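Local coordinates for phospho-2-dehydro-3-deoxyheptonate aldolase (Francisella tularensis, PDB 3TQK) that catalyses the condensation of phosphoenolpyruvate with erythrose 4-phosphate, probably stereospecifically, as the first step of chorismate and aromatic amino acid biosynthesis, at the interface of chains A and B. Numbering follows the deposited sequence. Chains: chain A/B, Phospho-2-dehydro-3-deoxyheptonate aldolase.

The interface of chains A and B. Residues chain A 6-10; chain B 175, 217-220.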
loop_
_atom_site.group_PDB
_atom_site.type_symbol
_atom_site.label_atom_id
_atom_site.label_comp_id
_atom_site.label_asym_id
_atom_site.label_seq_id
_atom_site.Cartn_x
_atom_site.Cartn_y
_atom_site.Cartn_z
ATOM N N ASN A 6 -19.821 -7.044 5.271
ATOM C CA ASN A 6 -19.503 -5.677 5.773
ATOM C C ASN A 6 -19.602 -4.605 4.678
ATOM O O ASN A 6 -18.961 -3.546 4.761
ATOM C CB ASN A 6 -18.129 -5.683 6.458
ATOM C CG ASN A 6 -18.174 -6.335 7.829
ATOM O OD1 ASN A 6 -19.153 -6.187 8.548
ATOM N ND2 ASN A 6 -17.112 -7.060 8.196
ATOM N N ILE A 7 -20.434 -4.881 3.667
ATOM C CA ILE A 7 -20.733 -3.896 2.615
ATOM C C ILE A 7 -22.143 -3.349 2.810
ATOM O O ILE A 7 -23.134 -4.087 2.758
ATOM C CB ILE A 7 -20.585 -4.478 1.186
ATOM C CG1 ILE A 7 -19.161 -5.008 0.962
ATOM C CG2 ILE A 7 -20.935 -3.415 0.130
ATOM C CD1 ILE A 7 -18.099 -3.939 0.874
ATOM N N LYS A 8 -22.219 -2.051 3.061
ATOM C CA LYS A 8 -23.501 -1.361 3.187
ATOM C C LYS A 8 -24.157 -1.223 1.815
ATOM O O LYS A 8 -25.332 -1.537 1.660
ATOM C CB LYS A 8 -23.288 0.025 3.805
ATOM C CG LYS A 8 -24.459 0.579 4.573
ATOM C CD LYS A 8 -24.023 1.764 5.454
ATOM C CE LYS A 8 -23.150 1.321 6.657
ATOM N NZ LYS A 8 -22.857 2.430 7.636
ATOM N N LYS A 9 -23.380 -0.778 0.822
ATOM C CA LYS A 9 -23.914 -0.488 -0.510
ATOM C C LYS A 9 -22.831 -0.435 -1.595
ATOM O O LYS A 9 -21.730 0.039 -1.353
ATOM C CB LYS A 9 -24.639 0.855 -0.470
ATOM C CG LYS A 9 -25.684 1.029 -1.540
ATOM C CD LYS A 9 -26.367 2.403 -1.438
ATOM C CE LYS A 9 -27.694 2.461 -2.218
ATOM N NZ LYS A 9 -28.857 2.049 -1.366
ATOM N N GLU A 10 -23.148 -0.959 -2.777
ATOM C CA GLU A 10 -22.377 -0.694 -3.981
ATOM C C GLU A 10 -23.048 0.453 -4.677
ATOM O O GLU A 10 -24.229 0.369 -5.000
ATOM C CB GLU A 10 -22.398 -1.865 -4.948
ATOM C CG GLU A 10 -21.936 -3.189 -4.389
ATOM C CD GLU A 10 -21.538 -4.152 -5.496
ATOM O OE1 GLU A 10 -21.909 -3.892 -6.675
ATOM O OE2 GLU A 10 -20.853 -5.151 -5.180
ATOM N N GLY B 175 -14.514 -3.589 4.693
ATOM C CA GLY B 175 -15.656 -4.126 3.957
ATOM C C GLY B 175 -15.667 -5.637 3.804
ATOM O O GLY B 175 -16.629 -6.195 3.304
ATOM N N ILE B 217 -18.181 2.475 -6.407
ATOM C CA ILE B 217 -17.959 3.009 -5.062
ATOM C C ILE B 217 -18.534 2.003 -4.059
ATOM O O ILE B 217 -19.665 1.533 -4.232
ATOM C CB ILE B 217 -18.655 4.376 -4.877
ATOM C CG1 ILE B 217 -18.035 5.434 -5.790
ATOM C CG2 ILE B 217 -18.603 4.840 -3.419
ATOM C CD1 ILE B 217 -18.948 6.653 -6.009
ATOM N N PHE B 218 -17.762 1.660 -3.028
ATOM C CA PHE B 218 -18.229 0.765 -1.972
ATOM C C PHE B 218 -18.371 1.542 -0.652
ATOM O O PHE B 218 -17.420 2.180 -0.210
ATOM C CB PHE B 218 -17.240 -0.389 -1.768
ATOM C CG PHE B 218 -17.398 -1.556 -2.729
ATOM C CD1 PHE B 218 -18.016 -1.427 -3.957
ATOM C CD2 PHE B 218 -16.858 -2.794 -2.389
ATOM C CE1 PHE B 218 -18.136 -2.520 -4.827
ATOM C CE2 PHE B 218 -16.959 -3.886 -3.244
ATOM C CZ PHE B 218 -17.611 -3.738 -4.482
ATOM N N ALA B 219 -19.564 1.511 -0.056
ATOM C CA ALA B 219 -19.784 2.000 1.295
ATOM C C ALA B 219 -19.733 0.820 2.246
ATOM O O ALA B 219 -20.585 -0.071 2.180
ATOM C CB ALA B 219 -21.150 2.728 1.420
ATOM N N THR B 220 -18.740 0.814 3.129
ATOM C CA THR B 220 -18.553 -0.287 4.054
ATOM C C THR B 220 -19.150 0.004 5.416
ATOM O O THR B 220 -19.477 1.148 5.734
ATOM C CB THR B 220 -17.068 -0.635 4.238
ATOM O OG1 THR B 220 -16.411 0.397 4.982
ATOM C CG2 THR B 220 -16.389 -0.834 2.896
#
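A:Lys8 and A:Lys9 pair with B:Ala219 where the N-terminal strand 7-11 of one subunit crosses to the other and adds itself, antiparallel, to the edge of strand 215-220. The carbonyl oxygen O of B:Ala219 accepts two amides: N of A:Lys8 at 2.7 Å, bent to 133° at the hydrogen, and N of A:Lys9, longer but straighter and directed at a lone pair. In return, N of B:Ala219 donates to O of A:Lys9 at 2.9 Å. Two successive amides sharing one acceptor suggest a bulge at A:Lys8, whose backbone departs from extended geometry.

A:Ile7 makes much of the apolar contact. Its CB bears two branches. A:Ile7 CG2 passes 3.9 Å from O of B:Ala219, whereas CG1, anti to the carbonyl carbon (chi1 -58°), runs towards the carbonyl oxygen of B:Gly175. At the tip, A:Ile7 CD1 comes to that same B:Gly175 O at 3.6 Å. A:Ile7 CD1 also sits above one face of the B:Phe218 ring, out over the rim at CD2 (3.7 Å), and packs against CA of B:Gly175 and, more loosely, the methyl CG2 of B:Thr220. The methyl tip thus bridges the strand and the neighbouring loop residue.

Over the same face, but across the ring near CE1 and CZ, lies A:Glu10, displaced outward from the ring centre. The two side chains lie alongside and point the same way, with carboxylate and ring 22° from parallel; A:Glu10 CD lies 3.8 Å from B:Phe218 CE1. The incoming strand thus lays a methyl and a carboxylate over one face of the ring, at opposite ends of it. Two-fold symmetry repeats the exchange, so each subunit gives and receives a strand in the deposited dimer. On A:Glu10, the carboxylate oxygen OE2 comes 3.6 Å from CZ of B:Phe218.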